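Local structure of beta-glucuronidase (Dictyoglomus thermophilum, 6XXW) at residues 75-80 / 136-141; 34-39 / 53-58; 105-110 / 128-133. The protein probably hydrolyses beta-D-glucuronides, releasing glucuronic acid. One frame throughout, in Å; residues are numbered along the deposited sequence.

Interaction 1: residues 75-80 / 136-141; sequences YYKKSF and IIEIMV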
ATOM      1  N   TYR A  75     -15.326 -13.484 -31.401  1.00 21.52           N
ATOM      2  CA  TYR A  75     -15.299 -13.098 -32.810  1.00 21.42           C
ATOM      3  C   TYR A  75     -14.961 -11.621 -32.909  1.00 20.78           C
ATOM      4  O   TYR A  75     -15.633 -10.790 -32.296  1.00 18.39           O
ATOM      5  CB  TYR A  75     -16.645 -13.390 -33.490  1.00 21.40           C
ATOM      6  CG  TYR A  75     -17.034 -14.839 -33.363  1.00 24.00           C
ATOM      7  CD1 TYR A  75     -17.641 -15.319 -32.202  1.00 22.37           C
ATOM      8  CD2 TYR A  75     -16.762 -15.741 -34.382  1.00 25.82           C
ATOM      9  CE1 TYR A  75     -17.973 -16.661 -32.064  1.00 27.74           C
ATOM     10  CE2 TYR A  75     -17.104 -17.087 -34.256  1.00 27.57           C
ATOM     11  CZ  TYR A  75     -17.704 -17.534 -33.095  1.00 28.40           C
ATOM     12  OH  TYR A  75     -18.039 -18.864 -32.970  1.00 29.59           O
ATOM     13  N   TYR A  76     -13.916 -11.309 -33.668  1.00 18.77           N
ATOM     14  CA  TYR A  76     -13.504  -9.943 -33.967  1.00 19.32           C
ATOM     15  C   TYR A  76     -13.905  -9.604 -35.396  1.00 19.54           C
ATOM     16  O   TYR A  76     -13.876 -10.470 -36.269  1.00 23.99           O
ATOM     17  CB  TYR A  76     -11.993  -9.798 -33.830  1.00 17.57           C
ATOM     18  CG  TYR A  76     -11.443  -9.861 -32.422  1.00 17.39           C
ATOM     19  CD1 TYR A  76     -11.287 -11.075 -31.767  1.00 19.68           C
ATOM     20  CD2 TYR A  76     -11.035  -8.698 -31.770  1.00 19.52           C
ATOM     21  CE1 TYR A  76     -10.744 -11.133 -30.472  1.00 22.57           C
ATOM     22  CE2 TYR A  76     -10.498  -8.742 -30.476  1.00 18.62           C
ATOM     23  CZ  TYR A  76     -10.354  -9.960 -29.840  1.00 21.39           C
ATOM     24  OH  TYR A  76      -9.817  -9.994 -28.574  1.00 20.37           O
ATOM     25  N   LYS A  77     -14.278  -8.341 -35.637  1.00 16.54           N
ATOM     26  CA  LYS A  77     -14.727  -7.911 -36.960  1.00 16.42           C
ATOM     27  C   LYS A  77     -14.246  -6.498 -37.251  1.00 23.88           C
ATOM     28  O   LYS A  77     -14.289  -5.632 -36.370  1.00 22.05           O
ATOM     29  CB  LYS A  77     -16.260  -7.942 -37.071  1.00 20.84           C
ATOM     30  CG  LYS A  77     -16.795  -7.460 -38.422  1.00 26.65           C
ATOM     31  CD  LYS A  77     -18.281  -7.743 -38.566  1.00 27.30           C
ATOM     32  CE  LYS A  77     -19.042  -6.505 -38.981  1.00 46.61           C
ATOM     33  NZ  LYS A  77     -20.519  -6.703 -38.885  1.00 53.85           N
ATOM     34  N   LYS A  78     -13.835  -6.255 -38.500  1.00 19.29           N
ATOM     35  CA  LYS A  78     -13.361  -4.936 -38.901  1.00 17.12           C
ATOM     36  C   LYS A  78     -13.486  -4.781 -40.410  1.00 23.92           C
ATOM     37  O   LYS A  78     -13.282  -5.734 -41.165  1.00 19.20           O
ATOM     38  CB  LYS A  78     -11.898  -4.699 -38.491  1.00 21.36           C
ATOM     39  CG  LYS A  78     -11.464  -3.242 -38.591  1.00 27.59           C
ATOM     40  CD  LYS A  78     -10.113  -2.991 -37.956  1.00 28.07           C
ATOM     41  CE  LYS A  78      -9.971  -1.527 -37.569  1.00 32.83           C
ATOM     42  NZ  LYS A  78      -8.547  -1.097 -37.567  1.00 39.56           N
ATOM     43  N   SER A  79     -13.786  -3.558 -40.835  1.00 23.32           N
ATOM     44  CA  SER A  79     -13.809  -3.200 -42.249  1.00 21.35           C
ATOM     45  C   SER A  79     -12.454  -2.659 -42.678  1.00 23.98           C
ATOM     46  O   SER A  79     -11.767  -1.972 -41.914  1.00 21.34           O
ATOM     47  CB  SER A  79     -14.871  -2.129 -42.530  1.00 27.07           C
ATOM     48  OG  SER A  79     -16.175  -2.613 -42.298  1.00 35.92           O
ATOM     49  N   PHE A  80     -12.089  -2.946 -43.923  1.00 22.09           N
ATOM     50  CA  PHE A  80     -10.877  -2.383 -44.489  1.00 24.45           C
ATOM     51  C   PHE A  80     -11.064  -2.245 -45.992  1.00 24.84           C
ATOM     52  O   PHE A  80     -11.883  -2.932 -46.603  1.00 26.15           O
ATOM     53  CB  PHE A  80      -9.638  -3.224 -44.152  1.00 25.92           C
ATOM     54  CG  PHE A  80      -9.640  -4.599 -44.761  1.00 21.57           C
ATOM     55  CD1 PHE A  80     -10.344  -5.642 -44.160  1.00 26.83           C
ATOM     56  CD2 PHE A  80      -8.921  -4.860 -45.918  1.00 23.59           C
ATOM     57  CE1 PHE A  80     -10.346  -6.910 -44.709  1.00 28.13           C
ATOM     58  CE2 PHE A  80      -8.925  -6.128 -46.486  1.00 28.11           C
ATOM     59  CZ  PHE A  80      -9.632  -7.161 -45.873  1.00 28.75           C
ATOM     60  N   ILE A 136     -14.452  -7.027 -45.322  1.00 21.09           N
ATOM     61  CA  ILE A 136     -14.709  -7.378 -43.926  1.00 21.82           C
ATOM     62  C   ILE A 136     -13.762  -8.509 -43.541  1.00 21.68           C
ATOM     63  O   ILE A 136     -13.744  -9.558 -44.195  1.00 22.56           O
ATOM     64  CB  ILE A 136     -16.171  -7.805 -43.700  1.00 20.91           C
ATOM     65  CG1 ILE A 136     -17.136  -6.706 -44.157  1.00 22.92           C
ATOM     66  CG2 ILE A 136     -16.403  -8.217 -42.248  1.00 20.28           C
ATOM     67  CD1 ILE A 136     -16.931  -5.395 -43.466  1.00 28.34           C
ATOM     68  N   ILE A 137     -12.977  -8.301 -42.486  1.00 19.13           N
ATOM     69  CA  ILE A 137     -12.203  -9.377 -41.886  1.00 17.64           C
ATOM     70  C   ILE A 137     -12.883  -9.794 -40.591  1.00 20.04           C
ATOM     71  O   ILE A 137     -13.338  -8.948 -39.803  1.00 20.60           O
ATOM     72  CB  ILE A 137     -10.739  -8.976 -41.637  1.00 24.84           C
ATOM     73  CG1 ILE A 137     -10.042 -10.100 -40.855  1.00 25.63           C
ATOM     74  CG2 ILE A 137     -10.664  -7.639 -40.902  1.00 28.78           C
ATOM     75  CD1 ILE A 137      -8.542  -9.990 -40.820  1.00 26.30           C
ATOM     76  N   GLU A 138     -12.985 -11.097 -40.381  1.00 18.06           N
ATOM     77  CA  GLU A 138     -13.467 -11.618 -39.113  1.00 17.49           C
ATOM     78  C   GLU A 138     -12.485 -12.665 -38.618  1.00 22.56           C
ATOM     79  O   GLU A 138     -11.998 -13.489 -39.395  1.00 21.01           O
ATOM     80  CB  GLU A 138     -14.875 -12.204 -39.252  1.00 19.80           C
ATOM     81  CG  GLU A 138     -15.918 -11.146 -39.602  1.00 20.31           C
ATOM     82  CD  GLU A 138     -17.272 -11.738 -39.897  1.00 30.29           C
ATOM     83  OE1 GLU A 138     -18.131 -11.717 -38.986  1.00 27.07           O
ATOM     84  OE2 GLU A 138     -17.470 -12.228 -41.036  1.00 27.14           O
ATOM     85  N   ILE A 139     -12.173 -12.609 -37.327  1.00 17.95           N
ATOM     86  CA  ILE A 139     -11.226 -13.531 -36.722  1.00 19.02           C
ATOM     87  C   ILE A 139     -11.915 -14.190 -35.539  1.00 21.59           C
ATOM     88  O   ILE A 139     -12.373 -13.501 -34.620  1.00 19.42           O
ATOM     89  CB  ILE A 139      -9.921 -12.836 -36.293  1.00 21.76           C
ATOM     90  CG1 ILE A 139      -9.220 -12.261 -37.530  1.00 21.26           C
ATOM     91  CG2 ILE A 139      -9.008 -13.835 -35.534  1.00 21.50           C
ATOM     92  CD1 ILE A 139      -8.036 -11.345 -37.250  1.00 18.89           C
ATOM     93  N   MET A 140     -12.031 -15.513 -35.585  1.00 17.91           N
ATOM     94  CA  MET A 140     -12.521 -16.280 -34.456  1.00 19.05           C
ATOM     95  C   MET A 140     -11.323 -16.723 -33.631  1.00 22.05           C
ATOM     96  O   MET A 140     -10.308 -17.163 -34.178  1.00 21.86           O
ATOM     97  CB  MET A 140     -13.332 -17.493 -34.935  1.00 18.90           C
ATOM     98  CG  MET A 140     -14.005 -18.314 -33.843  1.00 17.02           C
ATOM     99  SD  MET A 140     -12.867 -19.369 -32.874  1.00 26.32           S
ATOM    100  CE  MET A 140     -12.248 -20.503 -34.123  1.00 23.99           C
ATOM    101  N   VAL A 141     -11.442 -16.603 -32.313  1.00 19.52           N
ATOM    102  CA  VAL A 141     -10.402 -17.040 -31.388  1.00 17.44           C
ATOM    103  C   VAL A 141     -11.069 -17.896 -30.321  1.00 19.57           C
ATOM    104  O   VAL A 141     -12.093 -17.501 -29.764  1.00 19.69           O
ATOM    105  CB  VAL A 141      -9.664 -15.850 -30.737  1.00 17.54           C
ATOM    106  CG1 VAL A 141      -8.576 -16.357 -29.799  1.00 21.40           C
ATOM    107  CG2 VAL A 141      -9.079 -14.902 -31.812  1.00 20.97           C
TER

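Interaction 2: residues 34-39 / 53-58; sequences DLSGVW and PVPASF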
ATOM      1  N   ASP A  34      -1.438  -1.613 -41.269  1.00 19.69           N
ATOM      2  CA  ASP A  34      -1.668  -2.146 -39.929  1.00 20.11           C
ATOM      3  C   ASP A  34      -3.154  -2.035 -39.597  1.00 25.26           C
ATOM      4  O   ASP A  34      -3.717  -0.938 -39.637  1.00 25.26           O
ATOM      5  CB  ASP A  34      -0.799  -1.384 -38.926  1.00 24.66           C
ATOM      6  CG  ASP A  34      -1.035  -1.806 -37.484  1.00 30.18           C
ATOM      7  OD1 ASP A  34      -1.540  -2.919 -37.248  1.00 23.92           O
ATOM      8  OD2 ASP A  34      -0.706  -1.006 -36.584  1.00 33.69           O
ATOM      9  N   LEU A  35      -3.792  -3.168 -39.292  1.00 20.89           N
ATOM     10  CA  LEU A  35      -5.216  -3.182 -38.965  1.00 22.54           C
ATOM     11  C   LEU A  35      -5.480  -3.064 -37.470  1.00 21.79           C
ATOM     12  O   LEU A  35      -6.639  -3.142 -37.051  1.00 23.94           O
ATOM     13  CB  LEU A  35      -5.878  -4.455 -39.504  1.00 22.06           C
ATOM     14  CG  LEU A  35      -5.911  -4.653 -41.021  1.00 22.57           C
ATOM     15  CD1 LEU A  35      -6.858  -5.794 -41.377  1.00 26.68           C
ATOM     16  CD2 LEU A  35      -6.325  -3.375 -41.723  1.00 29.33           C
ATOM     17  N   SER A  36      -4.438  -2.881 -36.665  1.00 24.78           N
ATOM     18  CA  SER A  36      -4.621  -2.632 -35.243  1.00 22.62           C
ATOM     19  C   SER A  36      -5.466  -1.388 -35.036  1.00 24.58           C
ATOM     20  O   SER A  36      -5.505  -0.488 -35.880  1.00 24.05           O
ATOM     21  CB  SER A  36      -3.269  -2.462 -34.552  1.00 27.09           C
ATOM     22  OG  SER A  36      -2.405  -3.517 -34.901  1.00 26.78           O
ATOM     23  N   GLY A  37      -6.158  -1.346 -33.905  1.00 24.82           N
ATOM     24  CA  GLY A  37      -7.030  -0.233 -33.591  1.00 20.24           C
ATOM     25  C   GLY A  37      -8.268  -0.745 -32.894  1.00 20.68           C
ATOM     26  O   GLY A  37      -8.183  -1.725 -32.151  1.00 21.10           O
ATOM     27  N   VAL A  38      -9.426  -0.149 -33.152  1.00 19.86           N
ATOM     28  CA  VAL A  38     -10.667  -0.541 -32.488  1.00 15.37           C
ATOM     29  C   VAL A  38     -11.440  -1.474 -33.411  1.00 19.48           C
ATOM     30  O   VAL A  38     -11.788  -1.096 -34.534  1.00 20.77           O
ATOM     31  CB  VAL A  38     -11.515   0.687 -32.122  1.00 19.05           C
ATOM     32  CG1 VAL A  38     -12.810   0.260 -31.447  1.00 22.71           C
ATOM     33  CG2 VAL A  38     -10.732   1.630 -31.232  1.00 21.85           C
ATOM     34  N   TRP A  39     -11.742  -2.679 -32.931  1.00 16.15           N
ATOM     35  CA  TRP A  39     -12.516  -3.650 -33.693  1.00 18.80           C
ATOM     36  C   TRP A  39     -13.870  -3.871 -33.034  1.00 19.02           C
ATOM     37  O   TRP A  39     -14.078  -3.532 -31.871  1.00 19.10           O
ATOM     38  CB  TRP A  39     -11.799  -4.997 -33.774  1.00 18.63           C
ATOM     39  CG  TRP A  39     -10.535  -5.064 -34.591  1.00 20.25           C
ATOM     40  CD1 TRP A  39      -9.463  -4.220 -34.539  1.00 19.68           C
ATOM     41  CD2 TRP A  39     -10.210  -6.069 -35.549  1.00 17.68           C
ATOM     42  NE1 TRP A  39      -8.485  -4.642 -35.413  1.00 21.13           N
ATOM     43  CE2 TRP A  39      -8.925  -5.775 -36.048  1.00 21.11           C
ATOM     44  CE3 TRP A  39     -10.881  -7.198 -36.028  1.00 20.39           C
ATOM     45  CZ2 TRP A  39      -8.298  -6.571 -37.009  1.00 20.40           C
ATOM     46  CZ3 TRP A  39     -10.263  -7.985 -36.984  1.00 20.37           C
ATOM     47  CH2 TRP A  39      -8.990  -7.661 -37.473  1.00 22.68           C
ATOM     48  N   PRO A  53     -10.155  -3.167 -28.336  1.00 16.04           N
ATOM     49  CA  PRO A  53      -8.871  -2.821 -28.958  1.00 18.75           C
ATOM     50  C   PRO A  53      -8.115  -4.060 -29.427  1.00 20.08           C
ATOM     51  O   PRO A  53      -8.213  -5.140 -28.842  1.00 16.97           O
ATOM     52  CB  PRO A  53      -8.114  -2.100 -27.830  1.00 19.69           C
ATOM     53  CG  PRO A  53      -8.632  -2.776 -26.572  1.00 18.97           C
ATOM     54  CD  PRO A  53     -10.117  -3.037 -26.865  1.00 17.91           C
ATOM     55  N   VAL A  54      -7.360  -3.887 -30.509  1.00 17.73           N
ATOM     56  CA  VAL A  54      -6.478  -4.915 -31.049  1.00 19.35           C
ATOM     57  C   VAL A  54      -5.136  -4.257 -31.344  1.00 20.27           C
ATOM     58  O   VAL A  54      -5.096  -3.240 -32.051  1.00 20.93           O
ATOM     59  CB  VAL A  54      -7.083  -5.561 -32.313  1.00 20.17           C
ATOM     60  CG1 VAL A  54      -6.060  -6.472 -33.013  1.00 17.06           C
ATOM     61  CG2 VAL A  54      -8.340  -6.348 -31.959  1.00 19.21           C
ATOM     62  N   PRO A  55      -4.009  -4.797 -30.862  1.00 17.90           N
ATOM     63  CA  PRO A  55      -3.879  -6.026 -30.087  1.00 15.93           C
ATOM     64  C   PRO A  55      -4.092  -5.814 -28.584  1.00 18.87           C
ATOM     65  O   PRO A  55      -3.720  -4.774 -28.036  1.00 20.67           O
ATOM     66  CB  PRO A  55      -2.433  -6.446 -30.368  1.00 21.46           C
ATOM     67  CG  PRO A  55      -1.714  -5.139 -30.456  1.00 19.44           C
ATOM     68  CD  PRO A  55      -2.690  -4.169 -31.099  1.00 18.23           C
ATOM     69  N   ALA A  56      -4.678  -6.818 -27.942  1.00 17.73           N
ATOM     70  CA  ALA A  56      -4.961  -6.815 -26.509  1.00 15.93           C
ATOM     71  C   ALA A  56      -5.608  -8.136 -26.124  1.00 17.68           C
ATOM     72  O   ALA A  56      -6.264  -8.775 -26.948  1.00 16.33           O
ATOM     73  CB  ALA A  56      -5.902  -5.677 -26.122  1.00 13.87           C
ATOM     74  N   SER A  57      -5.460  -8.539 -24.874  1.00 17.85           N
ATOM     75  CA  SER A  57      -6.310  -9.593 -24.353  1.00 14.86           C
ATOM     76  C   SER A  57      -7.668  -8.960 -24.087  1.00 17.09           C
ATOM     77  O   SER A  57      -7.737  -7.794 -23.712  1.00 19.06           O
ATOM     78  CB  SER A  57      -5.721 -10.133 -23.044  1.00 13.43           C
ATOM     79  OG  SER A  57      -4.453 -10.723 -23.252  1.00 17.98           O
ATOM     80  N   PHE A  58      -8.758  -9.719 -24.271  1.00 19.00           N
ATOM     81  CA  PHE A  58     -10.065  -9.105 -24.024  1.00 17.04           C
ATOM     82  C   PHE A  58     -10.492  -9.144 -22.558  1.00 19.00           C
ATOM     83  O   PHE A  58     -11.483  -8.494 -22.206  1.00 17.22           O
ATOM     84  CB  PHE A  58     -11.160  -9.752 -24.902  1.00 15.55           C
ATOM     85  CG  PHE A  58     -11.384 -11.232 -24.657  1.00 14.87           C
ATOM     86  CD1 PHE A  58     -12.048 -11.680 -23.524  1.00 15.89           C
ATOM     87  CD2 PHE A  58     -10.946 -12.179 -25.579  1.00 16.94           C
ATOM     88  CE1 PHE A  58     -12.254 -13.062 -23.301  1.00 17.37           C
ATOM     89  CE2 PHE A  58     -11.154 -13.558 -25.368  1.00 16.81           C
ATOM     90  CZ  PHE A  58     -11.814 -13.989 -24.226  1.00 18.13           C
TER

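Interaction 3: residues 105-110 / 128-133; sequences YVNGNL and FVNYGQ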
ATOM      1  N   TYR A 105     -11.417 -15.122 -41.528  1.00 19.08           N
ATOM      2  CA  TYR A 105     -12.343 -15.025 -42.650  1.00 18.45           C
ATOM      3  C   TYR A 105     -12.199 -13.677 -43.333  1.00 18.95           C
ATOM      4  O   TYR A 105     -12.242 -12.635 -42.672  1.00 22.34           O
ATOM      5  CB  TYR A 105     -13.793 -15.199 -42.202  1.00 17.87           C
ATOM      6  CG  TYR A 105     -14.081 -16.519 -41.540  1.00 24.91           C
ATOM      7  CD1 TYR A 105     -13.726 -16.745 -40.212  1.00 21.43           C
ATOM      8  CD2 TYR A 105     -14.732 -17.540 -42.233  1.00 24.03           C
ATOM      9  CE1 TYR A 105     -13.996 -17.963 -39.595  1.00 27.15           C
ATOM     10  CE2 TYR A 105     -14.998 -18.755 -41.626  1.00 23.97           C
ATOM     11  CZ  TYR A 105     -14.634 -18.958 -40.310  1.00 30.29           C
ATOM     12  OH  TYR A 105     -14.896 -20.156 -39.693  1.00 25.67           O
ATOM     13  N   VAL A 106     -12.080 -13.697 -44.656  1.00 17.61           N
ATOM     14  CA  VAL A 106     -12.065 -12.483 -45.471  1.00 15.58           C
ATOM     15  C   VAL A 106     -13.339 -12.496 -46.303  1.00 20.68           C
ATOM     16  O   VAL A 106     -13.518 -13.375 -47.159  1.00 19.89           O
ATOM     17  CB  VAL A 106     -10.814 -12.409 -46.355  1.00 23.19           C
ATOM     18  CG1 VAL A 106     -10.907 -11.235 -47.314  1.00 17.01           C
ATOM     19  CG2 VAL A 106      -9.552 -12.308 -45.477  1.00 24.31           C
ATOM     20  N   ASN A 107     -14.232 -11.535 -46.044  1.00 19.41           N
ATOM     21  CA  ASN A 107     -15.550 -11.479 -46.696  1.00 18.04           C
ATOM     22  C   ASN A 107     -16.281 -12.817 -46.595  1.00 20.81           C
ATOM     23  O   ASN A 107     -16.898 -13.291 -47.554  1.00 21.53           O
ATOM     24  CB  ASN A 107     -15.418 -11.029 -48.150  1.00 17.08           C
ATOM     25  CG  ASN A 107     -14.830  -9.639 -48.260  1.00 21.10           C
ATOM     26  OD1 ASN A 107     -15.241  -8.740 -47.539  1.00 17.46           O
ATOM     27  ND2 ASN A 107     -13.847  -9.468 -49.131  1.00 19.49           N
ATOM     28  N   GLY A 108     -16.212 -13.434 -45.414  1.00 19.33           N
ATOM     29  CA  GLY A 108     -16.864 -14.705 -45.168  1.00 20.51           C
ATOM     30  C   GLY A 108     -16.092 -15.932 -45.605  1.00 20.26           C
ATOM     31  O   GLY A 108     -16.533 -17.051 -45.314  1.00 23.03           O
ATOM     32  N   ASN A 109     -14.963 -15.766 -46.291  1.00 19.74           N
ATOM     33  CA  ASN A 109     -14.162 -16.879 -46.782  1.00 20.02           C
ATOM     34  C   ASN A 109     -13.068 -17.236 -45.782  1.00 25.71           C
ATOM     35  O   ASN A 109     -12.267 -16.376 -45.413  1.00 20.57           O
ATOM     36  CB  ASN A 109     -13.524 -16.513 -48.114  1.00 21.11           C
ATOM     37  CG  ASN A 109     -14.543 -16.231 -49.188  1.00 25.13           C
ATOM     38  OD1 ASN A 109     -15.046 -17.156 -49.816  1.00 24.07           O
ATOM     39  ND2 ASN A 109     -14.864 -14.946 -49.399  1.00 22.66           N
ATOM     40  N   LEU A 110     -13.003 -18.511 -45.390  1.00 21.01           N
ATOM     41  CA  LEU A 110     -11.935 -18.982 -44.508  1.00 20.95           C
ATOM     42  C   LEU A 110     -10.609 -18.998 -45.263  1.00 27.21           C
ATOM     43  O   LEU A 110     -10.442 -19.765 -46.216  1.00 27.18           O
ATOM     44  CB  LEU A 110     -12.270 -20.373 -43.983  1.00 28.18           C
ATOM     45  CG  LEU A 110     -11.102 -21.011 -43.235  1.00 31.75           C
ATOM     46  CD1 LEU A 110     -10.985 -20.382 -41.842  1.00 26.74           C
ATOM     47  CD2 LEU A 110     -11.270 -22.526 -43.167  1.00 25.96           C
ATOM     48  N   PHE A 128      -9.864 -13.270 -52.498  1.00 22.19           N
ATOM     49  CA  PHE A 128     -11.097 -13.033 -51.762  1.00 19.68           C
ATOM     50  C   PHE A 128     -11.432 -11.567 -51.539  1.00 22.34           C
ATOM     51  O   PHE A 128     -12.472 -11.285 -50.931  1.00 22.69           O
ATOM     52  CB  PHE A 128     -11.039 -13.733 -50.397  1.00 21.04           C
ATOM     53  CG  PHE A 128     -10.612 -15.173 -50.470  1.00 24.46           C
ATOM     54  CD1 PHE A 128     -11.506 -16.149 -50.871  1.00 27.34           C
ATOM     55  CD2 PHE A 128      -9.322 -15.547 -50.134  1.00 25.56           C
ATOM     56  CE1 PHE A 128     -11.121 -17.493 -50.932  1.00 34.10           C
ATOM     57  CE2 PHE A 128      -8.930 -16.882 -50.195  1.00 31.88           C
ATOM     58  CZ  PHE A 128      -9.835 -17.852 -50.594  1.00 29.58           C
ATOM     59  N   VAL A 129     -10.601 -10.628 -52.006  1.00 24.55           N
ATOM     60  CA  VAL A 129     -10.795  -9.215 -51.696  1.00 23.46           C
ATOM     61  C   VAL A 129     -11.606  -8.539 -52.793  1.00 29.11           C
ATOM     62  O   VAL A 129     -11.619  -8.963 -53.954  1.00 27.67           O
ATOM     63  CB  VAL A 129      -9.449  -8.487 -51.486  1.00 26.04           C
ATOM     64  CG1 VAL A 129      -8.750  -8.986 -50.221  1.00 22.87           C
ATOM     65  CG2 VAL A 129      -8.562  -8.648 -52.694  1.00 28.20           C
ATOM     66  N   ASN A 130     -12.290  -7.463 -52.402  1.00 23.40           N
ATOM     67  CA  ASN A 130     -12.961  -6.550 -53.317  1.00 25.38           C
ATOM     68  C   ASN A 130     -12.031  -5.361 -53.524  1.00 23.42           C
ATOM     69  O   ASN A 130     -11.789  -4.587 -52.592  1.00 25.40           O
ATOM     70  CB  ASN A 130     -14.305  -6.108 -52.741  1.00 28.00           C
ATOM     71  CG  ASN A 130     -15.148  -7.273 -52.276  1.00 30.38           C
ATOM     72  OD1 ASN A 130     -15.342  -8.233 -53.016  1.00 32.29           O
ATOM     73  ND2 ASN A 130     -15.661  -7.195 -51.046  1.00 27.37           N
ATOM     74  N   TYR A 131     -11.508  -5.220 -54.736  1.00 22.84           N
ATOM     75  CA  TYR A 131     -10.533  -4.177 -55.016  1.00 23.11           C
ATOM     76  C   TYR A 131     -11.201  -2.808 -55.129  1.00 28.95           C
ATOM     77  O   TYR A 131     -12.233  -2.650 -55.787  1.00 26.41           O
ATOM     78  CB  TYR A 131      -9.775  -4.500 -56.298  1.00 25.41           C
ATOM     79  CG  TYR A 131      -8.835  -5.672 -56.135  1.00 27.48           C
ATOM     80  CD1 TYR A 131      -7.551  -5.491 -55.636  1.00 25.26           C
ATOM     81  CD2 TYR A 131      -9.238  -6.962 -56.462  1.00 24.51           C
ATOM     82  CE1 TYR A 131      -6.685  -6.555 -55.486  1.00 26.20           C
ATOM     83  CE2 TYR A 131      -8.386  -8.037 -56.305  1.00 27.04           C
ATOM     84  CZ  TYR A 131      -7.111  -7.828 -55.814  1.00 27.18           C
ATOM     85  OH  TYR A 131      -6.257  -8.894 -55.664  1.00 29.24           O
ATOM     86  N   GLY A 132     -10.591  -1.814 -54.483  1.00 24.66           N
ATOM     87  CA  GLY A 132     -11.142  -0.474 -54.455  1.00 29.10           C
ATOM     88  C   GLY A 132     -12.436  -0.341 -53.692  1.00 29.19           C
ATOM     89  O   GLY A 132     -13.166   0.635 -53.891  1.00 24.54           O
ATOM     90  N   GLN A 133     -12.740  -1.290 -52.809  1.00 25.20           N
ATOM     91  CA  GLN A 133     -14.026  -1.338 -52.134  1.00 22.06           C
ATOM     92  C   GLN A 133     -13.833  -1.797 -50.695  1.00 23.49           C
ATOM     93  O   GLN A 133     -12.742  -2.204 -50.287  1.00 22.22           O
ATOM     94  CB  GLN A 133     -14.997  -2.276 -52.850  1.00 24.93           C
ATOM     95  CG  GLN A 133     -15.321  -1.891 -54.281  1.00 32.85           C
ATOM     96  CD  GLN A 133     -15.983  -3.024 -55.030  1.00 38.05           C
ATOM     97  OE1 GLN A 133     -15.321  -3.810 -55.719  1.00 43.20           O
ATOM     98  NE2 GLN A 133     -17.296  -3.131 -54.887  1.00 39.00           N
TER

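Interaction 1: residues 75-80 / 136-141
Y76 and K78 pair with I139 and I137 through four backbone hydrogen bonds, Y76 N to I139 O being short and almost straight at 2.8 Å with 175° at the hydrogen, and the two strands run antiparallel at 167° with their axes 4.6 Å apart. Both belong to the antiparallel sheet of the family 2 sugar-binding domain, where strand 73-81 lies between strands 32-43 and 134-142, and CA-H groups of the non-hydrogen-bonded pairs add contacts to carbonyl oxygens, E138 CA lying 3.1 Å from Y76 O.

One face of the pair carries Y75, K77, S79, I136, E138 and M140. The Y75 ring slants across the M140 side chain, with CE2 3.4 Å from M140 CG, while R42 makes a cation-pi contact with the same ring. K77 and E138 lie alongside one another, pointing the same way, and touch through their methylenes; NZ and OE1 do not meet, so any attraction between the charges acts at longer range. The opposite face, with Y76, K78, I137 and I139, packs on W39 of the neighbouring strand. K78 stretches away from I137 to give its ammonium to L35 O, while its CB stays against I137 CG2.

At the far end the F80 ring swings toward the partner strand. With CG set between its own backbone N and carbonyl carbon (chi1 65°), the ring crosses the I137 side chain at about a right angle and turns an edge to I137 N, while CE1 rests 3.7 Å from I137 CB.

Interaction 2: residues 34-39 / 53-58
W39 lies against V54, its indole slanting across the valine. Its CB starts 4.1 Å from V54 CG2. From there chi1 of -69° sets CG beside the backbone N. CG and CD1 both meet CG2, and CD1 also reaches V54 CB at 3.5 Å. The methyl CG2 sits over one face of the five-membered ring in a CH-pi contact, 3.7 Å from the centroid and 17° off the normal. NE1 touches V54 CB and bonds back to L35 O at 2.9 Å, tilted from the indole plane, which restrains the turn of the indole. CD2 and CE2, at the ring fusion, stand farther from V54 CG2. Y76 and K78 of strand 73-81 also pack on the indole.

Beside this packing, G37 and V54 form a hydrogen-bonded pair, with G37 N to V54 O and V54 N to G37 O. S36 CB lies 3.2 Å from V54 O, and S36 OG approaches CD of P55, which follows a cis peptide bond. D34 OD1 holds S36 twice: OG uses the syn lone pair, whereas S36 N comes from above the carboxylate plane, closing an Asx turn. V38 and P53 lie against Q319 and I323 of a second subunit. The pairing is that of an antiparallel beta hairpin, strands 32-43 and 50-54, within the sugar-binding domain.

Interaction 3: residues 105-110 / 128-133
N109 and F128 meet obliquely, the asparagine amide inclined 30° to the phenyl plane. N109 CB is 3.4 Å from F128 CD1, and the amide carbon follows close behind along the same side of the ring. ND2 of this amide is tied back to V106 O at 3.0 Å, with the oxygen in the amide plane. V106 O also accepts from N109 N, so two N-H groups of one residue grip it; the ND2 bond holds the amide beside the phenylalanine. V106 to N109 form a type I' turn, the tip of the beta hairpin of strands 101-106 and 109-115 in the sugar-binding domain, and the loop leading to strand 134-142 packs against it. V106 crosses F128 at about a right angle, its CG1 4.0 Å from F128 CB. From the turn N107 reaches out to the loop backbone: ND2 gives a hydrogen bond of 2.9 Å to F128 O, which lies in the plane of the amide. N107 and N130 approach from opposite directions with amide planes 24° apart. Their ND2 atoms, both donors, do not bond each other; N107 ND2 also bonds to N135 OD1, and N130 ND2 to E134 O.

How the interactions relate
All three contacts lie in or against one antiparallel sheet of the sugar-binding domain; in interaction 3 a loop packs on a hairpin. Interaction 1 lies in the middle, its centre about 10 Å from that of interaction 2 and about 11 Å from that of interaction 3; the outer two are about 20 Å apart between centres and do not touch. Strand 32-43 links interaction 2 to strand 73-81, and strand 101-106 links interaction 3 to strand 134-142. Along the chain interaction 2 comes first, and both segments of interaction 3 fall between the two strands of interaction 1. The contacts step across the sheet from the 32-43/50-54 hairpin, through paired strands, to a turn at the surface.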